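Local coordinates for protein oxidoreductase (Corynebacterium diphtheriae, PDB 3K1Y) that probably catalyses redox reactions with FMN as cofactor, as a flavodoxin-like member of the NADPH-dependent FMN reductase family, at residues S25-I30 and A124-S129; E36-A41 and E47-S52; P61-A66 and T74-I79; G102-F107 and R141-Y146; V150-G155 and A183-E188. All coordinates share one frame; numbering follows the deposited sequence.

Contact 1 (S25-I30 and A124-S129). With SO4 (sulfate ion), chain G; SO4 (sulfate ion), chain H.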
# COMPACT_ATOMS: atom_id res chain seq x y z
N SER A 25 28.35 -2.04 1.08
CA SER A 25 26.90 -1.85 1.01
C SER A 25 26.13 -3.16 0.88
O SER A 25 26.34 -3.92 -0.06
CB SER A 25 26.54 -0.94 -0.17
OG SER A 25 25.15 -0.99 -0.44
N SER A 26 25.22 -3.40 1.82
CA SER A 26 24.39 -4.60 1.80
C SER A 26 23.45 -4.57 0.60
O SER A 26 23.04 -5.62 0.10
CB SER A 26 23.56 -4.73 3.08
OG SER A 26 24.37 -4.99 4.20
N THR A 27 23.08 -3.37 0.16
CA THR A 27 22.19 -3.26 -0.99
C THR A 27 22.94 -3.64 -2.27
O THR A 27 22.38 -4.29 -3.16
CB THR A 27 21.63 -1.82 -1.18
OG1 THR A 27 20.99 -1.39 0.02
CG2 THR A 27 20.62 -1.81 -2.30
N ARG A 28 24.21 -3.25 -2.36
CA ARG A 28 25.01 -3.58 -3.53
C ARG A 28 25.32 -5.07 -3.55
O ARG A 28 25.51 -5.65 -4.62
CB ARG A 28 26.31 -2.78 -3.55
CG ARG A 28 27.29 -3.18 -4.67
CD ARG A 28 26.58 -3.24 -6.02
NE ARG A 28 27.51 -3.42 -7.14
CZ ARG A 28 28.43 -2.52 -7.49
NH1 ARG A 28 28.55 -1.39 -6.81
NH2 ARG A 28 29.24 -2.75 -8.51
N GLN A 29 25.36 -5.69 -2.37
CA GLN A 29 25.65 -7.12 -2.29
C GLN A 29 24.50 -7.99 -2.83
O GLN A 29 24.75 -8.94 -3.58
CB GLN A 29 25.98 -7.51 -0.84
CG GLN A 29 27.18 -6.73 -0.29
CD GLN A 29 27.48 -7.03 1.17
OE1 GLN A 29 26.60 -6.94 2.03
NE2 GLN A 29 28.73 -7.35 1.46
N ILE A 30 23.26 -7.68 -2.48
CA ILE A 30 22.16 -8.49 -2.99
C ILE A 30 21.97 -8.16 -4.46
O ILE A 30 21.57 -9.01 -5.26
CB ILE A 30 20.84 -8.24 -2.23
CG1 ILE A 30 19.76 -9.15 -2.82
CG2 ILE A 30 20.43 -6.77 -2.31
CD1 ILE A 30 18.45 -9.11 -2.09
N ALA A 124 13.95 -5.38 -5.68
CA ALA A 124 14.60 -5.93 -4.51
C ALA A 124 14.92 -4.91 -3.41
O ALA A 124 15.17 -3.73 -3.68
CB ALA A 124 15.87 -6.67 -4.92
N ALA A 125 14.91 -5.38 -2.17
CA ALA A 125 15.21 -4.54 -1.02
C ALA A 125 15.94 -5.36 0.03
O ALA A 125 15.98 -6.59 -0.04
CB ALA A 125 13.93 -3.98 -0.44
N THR A 126 16.51 -4.68 1.01
CA THR A 126 17.21 -5.37 2.08
C THR A 126 17.10 -4.62 3.40
O THR A 126 16.79 -3.43 3.43
CB THR A 126 18.71 -5.54 1.75
OG1 THR A 126 19.35 -6.20 2.84
CG2 THR A 126 19.37 -4.18 1.53
N ALA A 127 17.36 -5.34 4.48
CA ALA A 127 17.33 -4.80 5.83
C ALA A 127 17.83 -5.91 6.74
O ALA A 127 18.26 -6.97 6.26
CB ALA A 127 15.92 -4.38 6.22
N GLY A 128 17.80 -5.69 8.05
CA GLY A 128 18.26 -6.70 8.99
C GLY A 128 17.26 -7.84 9.08
O GLY A 128 17.60 -9.01 8.87
N SER A 129 16.02 -7.49 9.39
CA SER A 129 14.97 -8.48 9.51
C SER A 129 14.06 -8.40 8.30
O SER A 129 14.28 -7.60 7.39
CB SER A 129 14.16 -8.26 10.79
OG SER A 129 13.26 -7.17 10.66
S SO4 G . 23.48 -0.33 2.77
O1 SO4 G . 22.45 -1.13 2.37
O2 SO4 G . 24.18 -1.14 3.67
O3 SO4 G . 24.25 0.02 1.68
O4 SO4 G . 23.00 0.85 3.35
S SO4 H . 14.76 -3.77 10.45
O1 SO4 H . 14.37 -2.75 9.53
O2 SO4 H . 13.90 -4.84 10.51
O3 SO4 H . 15.98 -4.34 10.17
O4 SO4 H . 14.77 -3.19 11.71
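Thr27 and Thr126 approach each other at a slant, and methyl CG2 of Thr126 does the touching. It lies 3.6 Å from Thr27 OG1 and also packs on Thr27 CA. The torsion of Thr126 sets this up. OG1 is anti to the backbone N (chi1 179°), which places CG2 between N and C and turns it to the helix. The hydroxyl of Thr126 instead bonds Ala158 O on the next strand. Thr27 OG1 gives its bond to O1 of a sulfate ion at 2.8 Å. One turn on, Ile30 stretches its extended side chain toward the strand, with CD1 4.1 Å from Ala125 O.

The helix here starts at the C-terminal edge of a parallel sheet, where relatives with the flavodoxin-like fold carry their phosphate-binding loop. Ser25 is its N-cap. Its OG accepts a bond from Arg28 N (3.1 Å, 158°) and donates to sulfate O3. Ser26 N reaches O2 of the same ion at 3.1 Å, and Thr27 N adds a weak bond to O1. The ion probably comes from the crystallisation liquor. Its place at the helix N-terminus is consistent with the site of the FMN phosphate in relatives. A second sulfate sits past the end of strand 120-127, where Ser129 N bonds its O3 at 3.2 Å (162°).

Contact 2 (E36-A41 and E47-S52)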
# COMPACT_ATOMS: atom_id res chain seq x y z
N GLU A 36 24.31 -11.57 -10.93
CA GLU A 36 25.16 -12.73 -11.21
C GLU A 36 24.27 -13.89 -11.61
O GLU A 36 24.54 -14.60 -12.57
CB GLU A 36 25.98 -13.11 -9.97
CG GLU A 36 27.45 -12.71 -10.06
CD GLU A 36 27.93 -11.93 -8.84
OE1 GLU A 36 27.80 -12.43 -7.69
OE2 GLU A 36 28.45 -10.80 -9.03
N ALA A 37 23.19 -14.08 -10.86
CA ALA A 37 22.24 -15.15 -11.15
C ALA A 37 21.57 -14.86 -12.51
O ALA A 37 21.31 -15.78 -13.29
CB ALA A 37 21.20 -15.25 -10.04
N VAL A 38 21.30 -13.59 -12.79
CA VAL A 38 20.68 -13.25 -14.06
C VAL A 38 21.68 -13.62 -15.17
O VAL A 38 21.30 -14.19 -16.20
CB VAL A 38 20.34 -11.74 -14.17
CG1 VAL A 38 19.62 -11.47 -15.49
CG2 VAL A 38 19.47 -11.31 -13.02
N THR A 39 22.95 -13.29 -14.95
CA THR A 39 23.98 -13.60 -15.93
C THR A 39 24.02 -15.09 -16.21
O THR A 39 24.12 -15.51 -17.36
CB THR A 39 25.38 -13.14 -15.45
OG1 THR A 39 25.38 -11.71 -15.31
CG2 THR A 39 26.45 -13.53 -16.46
N ALA A 40 23.92 -15.90 -15.16
CA ALA A 40 23.93 -17.34 -15.33
C ALA A 40 22.68 -17.78 -16.09
O ALA A 40 22.76 -18.59 -17.01
CB ALA A 40 24.01 -18.04 -13.98
N ALA A 41 21.53 -17.24 -15.69
CA ALA A 41 20.26 -17.58 -16.32
C ALA A 41 20.23 -17.28 -17.82
O ALA A 41 19.65 -18.05 -18.60
CB ALA A 41 19.11 -16.86 -15.61
N GLU A 47 22.72 -17.28 -24.32
CA GLU A 47 23.23 -15.95 -24.63
C GLU A 47 24.19 -15.34 -23.61
O GLU A 47 24.46 -15.92 -22.56
CB GLU A 47 22.06 -15.00 -24.89
CG GLU A 47 21.46 -15.21 -26.25
CD GLU A 47 20.37 -14.23 -26.56
OE1 GLU A 47 19.22 -14.48 -26.15
OE2 GLU A 47 20.67 -13.20 -27.20
N ALA A 48 24.71 -14.16 -23.95
CA ALA A 48 25.67 -13.47 -23.09
C ALA A 48 25.06 -12.21 -22.52
O ALA A 48 24.23 -11.56 -23.17
CB ALA A 48 26.94 -13.12 -23.88
N LEU A 49 25.50 -11.84 -21.33
CA LEU A 49 24.98 -10.66 -20.65
C LEU A 49 26.01 -9.60 -20.32
O LEU A 49 27.13 -9.89 -19.88
CB LEU A 49 24.29 -11.07 -19.35
CG LEU A 49 22.91 -10.50 -19.02
CD1 LEU A 49 22.73 -10.56 -17.50
CD2 LEU A 49 22.75 -9.08 -19.51
N SER A 50 25.63 -8.35 -20.54
CA SER A 50 26.47 -7.20 -20.21
C SER A 50 25.70 -6.56 -19.06
O SER A 50 24.48 -6.37 -19.15
CB SER A 50 26.55 -6.24 -21.40
OG SER A 50 27.31 -5.08 -21.08
N VAL A 51 26.39 -6.25 -17.97
CA VAL A 51 25.72 -5.65 -16.82
C VAL A 51 26.25 -4.26 -16.50
O VAL A 51 27.45 -4.00 -16.52
CB VAL A 51 25.84 -6.56 -15.55
CG1 VAL A 51 27.26 -7.02 -15.35
CG2 VAL A 51 25.37 -5.81 -14.31
N SER A 52 25.31 -3.36 -16.23
CA SER A 52 25.65 -1.99 -15.90
C SER A 52 25.11 -1.67 -14.51
O SER A 52 23.91 -1.49 -14.34
CB SER A 52 25.01 -1.05 -16.93
OG SER A 52 25.15 0.29 -16.50
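Leu49, Val38 and Thr39 join helix 26-44 to strand 49-55, the last two elements of a beta-alpha-beta unit that begins with strand 12-18. One methyl group carries the contact. Leu49 points toward the helix and puts CD1 against two successive residues. This methyl is 3.8 Å from Val38 CG1, an apolar contact, and 3.6 Å from Thr39 OG1. It lies as close to the backbone, 3.6 Å from Thr39 CA. Leu49 meets both side chains at a slant.

The torsions on the helix side explain the division of work. In Val38 the branch CG1 is anti to the backbone N (chi1 -176°), and this is the branch that meets Leu49. Thr39 offers its hydroxyl oxygen, but that atom is not bonded to Leu49. It is hydrogen-bonded to Ser35 O, one turn back, so the polar end of Thr39 is tied to its own helix.

In the flavodoxin-like fold the unit connects two neighbouring parallel strands, and strand 49-55 is the outermost on this side within the chain. Leu14 of strand 12-18 touches both Val38 and Leu49, so all three elements meet here. The carboxylate of Glu47 leads away from the helix and forms a salt bridge with Arg12. Ser50 is hydrogen-bonded through its backbone to Arg12 and Leu14, which holds the edge strand in the sheet. On another side of the helix, Ala37 packs on Ile175 and Ala179 of helix 165-188.

Contact 3 (P61-A66 and T74-I79). With SO4 (sulfate ion), chain J.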
# COMPACT_ATOMS: atom_id res chain seq x y z
N PRO A 61 25.68 14.33 -6.70
CA PRO A 61 25.78 15.65 -7.33
C PRO A 61 25.06 15.76 -8.68
O PRO A 61 24.46 16.79 -8.97
CB PRO A 61 27.28 15.88 -7.44
CG PRO A 61 27.85 14.49 -7.46
CD PRO A 61 27.02 13.76 -6.44
N ASP A 62 25.12 14.72 -9.50
CA ASP A 62 24.46 14.76 -10.80
C ASP A 62 22.95 14.70 -10.61
O ASP A 62 22.18 15.29 -11.37
CB ASP A 62 24.90 13.57 -11.67
CG ASP A 62 26.39 13.34 -11.63
OD1 ASP A 62 26.90 12.98 -10.55
OD2 ASP A 62 27.06 13.52 -12.68
N LEU A 63 22.54 13.97 -9.58
CA LEU A 63 21.13 13.81 -9.27
C LEU A 63 20.54 15.10 -8.73
O LEU A 63 19.54 15.60 -9.25
CB LEU A 63 20.95 12.68 -8.26
CG LEU A 63 20.00 11.53 -8.64
CD1 LEU A 63 20.21 11.12 -10.09
CD2 LEU A 63 20.25 10.36 -7.71
N MSE A 64 21.15 15.65 -7.69
CA MSE A 64 20.64 16.87 -7.12
C MSE A 64 20.98 18.13 -7.92
O MSE A 64 20.82 19.25 -7.43
CB MSE A 64 21.03 16.97 -5.65
CG MSE A 64 20.02 16.22 -4.75
SE MSE A 64 20.51 15.82 -3.05
CE MSE A 64 20.81 14.09 -3.17
N THR A 65 21.47 17.93 -9.14
CA THR A 65 21.75 19.05 -10.05
C THR A 65 20.56 19.01 -11.00
O THR A 65 20.12 20.04 -11.51
CB THR A 65 23.05 18.88 -10.86
OG1 THR A 65 24.15 19.35 -10.09
CG2 THR A 65 23.00 19.68 -12.15
N ALA A 66 20.05 17.80 -11.23
CA ALA A 66 18.89 17.62 -12.08
C ALA A 66 17.65 18.02 -11.27
O ALA A 66 16.53 18.05 -11.79
CB ALA A 66 18.78 16.17 -12.53
N THR A 74 26.71 14.80 -18.40
CA THR A 74 27.04 13.83 -19.43
C THR A 74 26.89 12.45 -18.82
O THR A 74 26.35 11.54 -19.44
CB THR A 74 28.49 14.01 -19.93
OG1 THR A 74 28.56 15.14 -20.80
CG2 THR A 74 28.95 12.78 -20.70
N LYS A 75 27.36 12.31 -17.58
CA LYS A 75 27.27 11.03 -16.89
C LYS A 75 25.85 10.50 -16.75
O LYS A 75 25.58 9.33 -17.06
CB LYS A 75 27.92 11.11 -15.51
CG LYS A 75 27.73 9.84 -14.68
CD LYS A 75 28.96 9.50 -13.88
CE LYS A 75 29.32 10.60 -12.89
NZ LYS A 75 30.66 10.32 -12.27
N LEU A 76 24.93 11.35 -16.29
CA LEU A 76 23.54 10.97 -16.10
C LEU A 76 22.85 10.69 -17.43
O LEU A 76 22.05 9.76 -17.54
CB LEU A 76 22.80 12.07 -15.33
CG LEU A 76 21.38 11.84 -14.80
CD1 LEU A 76 21.25 10.48 -14.12
CD2 LEU A 76 21.05 12.96 -13.82
N GLU A 77 23.18 11.48 -18.46
CA GLU A 77 22.59 11.28 -19.77
C GLU A 77 23.00 9.91 -20.29
O GLU A 77 22.22 9.21 -20.93
CB GLU A 77 23.06 12.36 -20.76
CG GLU A 77 22.46 12.23 -22.17
CD GLU A 77 20.95 12.46 -22.19
OE1 GLU A 77 20.50 13.58 -21.85
OE2 GLU A 77 20.20 11.53 -22.56
N GLU A 78 24.24 9.51 -20.00
CA GLU A 78 24.72 8.21 -20.43
C GLU A 78 24.01 7.09 -19.68
O GLU A 78 23.67 6.05 -20.25
CB GLU A 78 26.23 8.10 -20.23
CG GLU A 78 27.04 8.75 -21.33
CD GLU A 78 28.52 8.76 -21.04
OE1 GLU A 78 28.97 7.94 -20.21
OE2 GLU A 78 29.24 9.58 -21.65
N ILE A 79 23.78 7.31 -18.39
CA ILE A 79 23.10 6.32 -17.57
C ILE A 79 21.64 6.14 -17.95
O ILE A 79 21.20 5.02 -18.19
CB ILE A 79 23.17 6.71 -16.08
CG1 ILE A 79 24.64 6.81 -15.65
CG2 ILE A 79 22.40 5.69 -15.24
CD1 ILE A 79 24.84 7.39 -14.28
S SO4 J . 29.31 17.56 -17.46
O1 SO4 J . 28.04 17.31 -18.06
O2 SO4 J . 29.99 16.34 -17.14
O3 SO4 J . 30.11 18.21 -18.48
O4 SO4 J . 29.11 18.28 -16.24
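Asp62 and Lys75 carry opposite charges and touch, yet they form no salt bridge. Their side chains cross at about a right angle, and the contact is made by the aliphatic part of the lysine. Lys75 CE lies 3.7 Å from Asp62 OD2, while Lys75 NZ is 4.8 Å from that oxygen. Bends at chi2 and chi3 bring CE beside the carboxylate. Some electrostatic attraction probably remains. OD2 has its hydrogen bond with Thr73 OG1, just before the second helix, and Leu76 N is bonded to the same hydroxyl.

Leu76 fills the apolar side. Its CG is anti to the backbone N (chi1 -171°), and its two methyls divide the surface. CD2 rests 3.6 Å from Asp62 O and 4.1 Å from Ala66 CB. CD1 meets Leu63 CD1 at 4.2 Å. Beyond the short helix, Thr65 OG1 donates to Pro61 O at 2.8 Å, tilted 24° from the carbonyl plane. O1 of a sulfate ion takes a hydrogen bond from Thr74 N, 2.9 Å away, at the start of the other helix.

Leu63 also packs on Leu103 and Phe107 of helix 102-110. Selenomethionine Met64, poorly ordered, touches Met64 of the second subunit. The pair of helices and their linking loop form the crossover from strand 49-55 to strand 88-94, giving the order 49-55, 12-18, 88-94 seen in flavodoxin-like sheets.

Contact 4 (G102-F107 and R141-Y146)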
# COMPACT_ATOMS: atom_id res chain seq x y z
N GLY A 102 14.70 7.91 -0.20
CA GLY A 102 14.36 9.12 -0.92
C GLY A 102 15.27 9.23 -2.13
O GLY A 102 14.83 9.63 -3.21
N LEU A 103 16.54 8.86 -1.95
CA LEU A 103 17.51 8.92 -3.03
C LEU A 103 17.13 7.97 -4.16
O LEU A 103 17.27 8.28 -5.35
CB LEU A 103 18.91 8.58 -2.51
CG LEU A 103 20.05 8.55 -3.54
CD1 LEU A 103 20.28 9.96 -4.09
CD2 LEU A 103 21.33 8.00 -2.89
N PHE A 104 16.64 6.79 -3.79
CA PHE A 104 16.20 5.80 -4.75
C PHE A 104 15.05 6.46 -5.51
O PHE A 104 15.01 6.44 -6.74
CB PHE A 104 15.71 4.56 -4.00
CG PHE A 104 15.08 3.50 -4.88
CD1 PHE A 104 15.87 2.52 -5.47
CD2 PHE A 104 13.69 3.46 -5.07
CE1 PHE A 104 15.28 1.49 -6.22
CE2 PHE A 104 13.10 2.45 -5.82
CZ PHE A 104 13.90 1.45 -6.40
N LYS A 105 14.12 7.05 -4.76
CA LYS A 105 12.96 7.69 -5.37
C LYS A 105 13.36 8.84 -6.28
O LYS A 105 12.79 9.01 -7.37
CB LYS A 105 12.00 8.20 -4.28
CG LYS A 105 10.70 8.81 -4.83
CD LYS A 105 9.97 7.82 -5.74
CE LYS A 105 8.48 8.16 -5.88
NZ LYS A 105 8.22 9.52 -6.41
N MSE A 106 14.33 9.62 -5.85
CA MSE A 106 14.77 10.76 -6.63
C MSE A 106 15.17 10.35 -8.04
O MSE A 106 14.74 10.96 -9.01
CB MSE A 106 15.94 11.44 -5.94
CG MSE A 106 16.29 12.79 -6.51
SE MSE A 106 17.59 13.66 -5.40
CE MSE A 106 16.40 14.24 -3.97
N PHE A 107 15.99 9.31 -8.15
CA PHE A 107 16.44 8.83 -9.45
C PHE A 107 15.24 8.64 -10.37
O PHE A 107 15.17 9.23 -11.45
CB PHE A 107 17.21 7.52 -9.32
CG PHE A 107 17.69 6.96 -10.64
CD1 PHE A 107 18.76 7.55 -11.31
CD2 PHE A 107 17.08 5.85 -11.21
CE1 PHE A 107 19.20 7.04 -12.54
CE2 PHE A 107 17.51 5.33 -12.43
CZ PHE A 107 18.58 5.93 -13.10
N ARG A 141 6.78 -2.07 -6.28
CA ARG A 141 5.96 -2.61 -7.34
C ARG A 141 5.06 -1.51 -7.91
O ARG A 141 5.09 -1.22 -9.10
CB ARG A 141 5.13 -3.78 -6.79
CG ARG A 141 4.40 -4.58 -7.85
CD ARG A 141 4.40 -6.06 -7.52
NE ARG A 141 4.72 -6.80 -8.73
CZ ARG A 141 5.60 -7.79 -8.81
NH1 ARG A 141 6.26 -8.18 -7.73
NH2 ARG A 141 5.83 -8.36 -9.98
N PRO A 142 4.27 -0.85 -7.06
CA PRO A 142 3.41 0.21 -7.59
C PRO A 142 4.20 1.26 -8.39
O PRO A 142 3.71 1.77 -9.39
CB PRO A 142 2.77 0.81 -6.34
CG PRO A 142 2.75 -0.38 -5.38
CD PRO A 142 4.12 -0.98 -5.60
N LEU A 143 5.42 1.56 -7.94
CA LEU A 143 6.26 2.55 -8.61
C LEU A 143 6.68 2.08 -10.00
O LEU A 143 6.57 2.84 -10.97
CB LEU A 143 7.51 2.85 -7.78
CG LEU A 143 8.48 3.85 -8.41
CD1 LEU A 143 7.80 5.19 -8.59
CD2 LEU A 143 9.73 4.01 -7.53
N LEU A 144 7.15 0.84 -10.10
CA LEU A 144 7.59 0.29 -11.38
C LEU A 144 6.40 0.05 -12.31
O LEU A 144 6.52 0.23 -13.53
CB LEU A 144 8.36 -1.02 -11.18
CG LEU A 144 9.87 -0.91 -10.97
CD1 LEU A 144 10.52 -0.42 -12.25
CD2 LEU A 144 10.19 0.02 -9.81
N SER A 145 5.26 -0.34 -11.74
CA SER A 145 4.07 -0.58 -12.54
C SER A 145 3.53 0.73 -13.09
O SER A 145 3.06 0.79 -14.22
CB SER A 145 2.99 -1.28 -11.72
OG SER A 145 3.42 -2.59 -11.40
N TYR A 146 3.60 1.78 -12.28
CA TYR A 146 3.13 3.08 -12.74
C TYR A 146 3.91 3.52 -13.98
O TYR A 146 3.38 4.24 -14.82
CB TYR A 146 3.31 4.15 -11.66
CG TYR A 146 2.99 5.53 -12.18
CD1 TYR A 146 1.68 5.90 -12.49
CD2 TYR A 146 4.01 6.45 -12.43
CE1 TYR A 146 1.39 7.16 -13.04
CE2 TYR A 146 3.74 7.70 -12.98
CZ TYR A 146 2.44 8.05 -13.28
OH TYR A 146 2.18 9.28 -13.83
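Phe104 lays the CE2 corner of its ring against CD2 of Leu143, at 4.1 Å. The methyl comes to the ring obliquely. The two side chains run past each other in opposite directions, each starting from its own helix. The other Leu143 methyl, CD1, meets Lys105 CE at 4.1 Å. Leu143 thus forks between two consecutive residues of helix 102-110. Its CG is anti to the backbone N (chi1 179°), which carries both methyls out toward that helix.

The backbones stay well apart, with Lys105 CA and Leu143 CA 9.0 Å from each other. Side-chain ends bridge the gap. Lys105 bends at chi2 and chi4, and only its aliphatic part takes part. Its NZ makes a salt bridge with Asp109 of its own chain, and hydrogen bonds to Phe96 O and Tyr100 O of the second subunit. These three oxygen partners hold the buried ammonium group.

Helix 135-146 is kinked at Pro142, whose ring nitrogen has no hydrogen to give to the preceding turn. Arg141 O accepts twice from Ser145. The backbone N bonds it at 2.8 Å. OG bonds it at 3.2 Å from above the carbonyl plane, 54° out of it.

The second subunit adds Lys97 against Leu143, and the third adds Tyr138 against Pro142. Phe104 also meets the ring of Phe108, and Leu103 packs on Leu56. Leu144 turns to the sheet and packs on Thr121 and Ile123 of strand 120-127 and on Val151 of strand 150-159.

Contact 5 (V150-G155 and A183-E188)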
# COMPACT_ATOMS: atom_id res chain seq x y z
N VAL A 150 7.44 -4.13 -16.67
CA VAL A 150 6.82 -5.41 -16.36
C VAL A 150 7.68 -6.02 -15.26
O VAL A 150 8.82 -6.41 -15.49
CB VAL A 150 6.68 -6.36 -17.64
CG1 VAL A 150 7.01 -5.59 -18.91
CG2 VAL A 150 7.54 -7.60 -17.50
N VAL A 151 7.13 -6.05 -14.05
CA VAL A 151 7.85 -6.59 -12.89
C VAL A 151 7.63 -8.08 -12.68
O VAL A 151 6.49 -8.53 -12.49
CB VAL A 151 7.43 -5.85 -11.60
CG1 VAL A 151 8.12 -6.47 -10.39
CG2 VAL A 151 7.81 -4.38 -11.71
N VAL A 152 8.72 -8.85 -12.70
CA VAL A 152 8.58 -10.29 -12.52
C VAL A 152 7.99 -10.56 -11.14
O VAL A 152 8.32 -9.88 -10.16
CB VAL A 152 9.92 -11.03 -12.68
CG1 VAL A 152 10.54 -10.65 -14.01
CG2 VAL A 152 10.86 -10.75 -11.52
N PRO A 153 7.09 -11.55 -11.06
CA PRO A 153 6.40 -11.97 -9.84
C PRO A 153 7.27 -12.13 -8.60
O PRO A 153 6.85 -11.83 -7.49
CB PRO A 153 5.75 -13.28 -10.25
CG PRO A 153 5.45 -13.07 -11.69
CD PRO A 153 6.74 -12.44 -12.18
N THR A 154 8.49 -12.61 -8.79
CA THR A 154 9.36 -12.85 -7.65
C THR A 154 10.18 -11.65 -7.21
O THR A 154 11.20 -11.32 -7.82
CB THR A 154 10.31 -14.02 -7.92
OG1 THR A 154 9.56 -15.15 -8.36
CG2 THR A 154 11.07 -14.38 -6.66
N GLY A 155 9.73 -11.02 -6.12
CA GLY A 155 10.45 -9.89 -5.58
C GLY A 155 11.52 -10.48 -4.68
O GLY A 155 11.35 -11.58 -4.17
N ALA A 183 15.36 -13.56 -16.87
CA ALA A 183 16.13 -14.06 -18.01
C ALA A 183 15.23 -14.43 -19.18
O ALA A 183 15.58 -14.22 -20.34
CB ALA A 183 16.98 -15.26 -17.60
N SER A 184 14.06 -14.99 -18.89
CA SER A 184 13.14 -15.36 -19.95
C SER A 184 12.66 -14.14 -20.71
O SER A 184 12.66 -14.14 -21.94
CB SER A 184 11.94 -16.13 -19.40
OG SER A 184 12.23 -17.51 -19.33
N LEU A 185 12.24 -13.10 -19.99
CA LEU A 185 11.78 -11.88 -20.66
C LEU A 185 12.93 -11.31 -21.48
O LEU A 185 12.75 -10.85 -22.61
CB LEU A 185 11.30 -10.84 -19.64
CG LEU A 185 9.88 -10.88 -19.02
CD1 LEU A 185 9.06 -12.01 -19.60
CD2 LEU A 185 10.00 -11.01 -17.52
N ILE A 186 14.14 -11.35 -20.92
CA ILE A 186 15.31 -10.81 -21.60
C ILE A 186 15.63 -11.43 -22.96
O ILE A 186 15.86 -10.71 -23.93
CB ILE A 186 16.57 -10.91 -20.69
CG1 ILE A 186 16.40 -9.97 -19.49
CG2 ILE A 186 17.83 -10.56 -21.50
CD1 ILE A 186 17.62 -9.80 -18.65
N VAL A 187 15.64 -12.76 -23.05
CA VAL A 187 15.98 -13.42 -24.31
C VAL A 187 14.79 -13.50 -25.25
O VAL A 187 14.93 -13.81 -26.42
CB VAL A 187 16.54 -14.84 -24.08
CG1 VAL A 187 17.73 -14.77 -23.13
CG2 VAL A 187 15.45 -15.77 -23.54
N GLU A 188 13.61 -13.21 -24.71
CA GLU A 188 12.37 -13.23 -25.47
C GLU A 188 12.36 -12.04 -26.43
O GLU A 188 12.07 -12.19 -27.62
CB GLU A 188 11.19 -13.13 -24.52
CG GLU A 188 9.83 -13.14 -25.18
CD GLU A 188 8.77 -12.53 -24.29
OE1 GLU A 188 8.81 -11.29 -24.07
OE2 GLU A 188 7.91 -13.28 -23.79
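Leu185, Val152 and Val150 make up this contact, and methyl CD2 of Leu185 is the atom they share. It lies 3.6 Å from Val152 CG1 and 4.2 Å from Val150 CG2. Both are apolar contacts, and Leu185 crosses Val152 at a slant. The two valines are two positions apart on an extended backbone. They therefore point to the same side, toward the helix, while Val151 between them points away.

In Val152 the branch CG1 is anti to the carbonyl carbon (chi1 -53°), and it is this branch that faces Leu185. No hydrogen bond joins the two segments. The backbones remain apart, with Val152 CA and Leu185 CA 8.9 Å from each other. Pro153 of the third subunit packs on Val150.

The contact lays the end of helix 165-188 on the start of strand 150-159, the outermost strand of the sheet on this side within the chain. Val150 and Val152 are hydrogen-bonded through their backbones to Thr121 of strand 120-127, and Leu185 also packs on Pro120. Ala183 and Ile186 turn to helix 26-44.

Overall arrangement
Contacts 1 and 2 use the first turn and a later part of helix 26-44 and have centres 20 Å apart. Contact 5 adjoins contact 2: Ala183 and Ile186 pack on Ala41 and Val38, so helices 26-44 and 165-188 lie side by side. Contacts 3 and 4 touch where CG of the poorly ordered Met64 lies 3.6 Å from Met106 SE. Contact 4 joins contact 5 through Arg141, with NH2 2.9 Å from Val152 O, a probable hydrogen bond. The sulfate at the N-terminus of helix 26-44 lies where relatives hold the FMN phosphate, so contact 1 is probably nearest the flavin site. Contacts 3 and 5 lie about 24 Å and 21 Å from it, centre to centre.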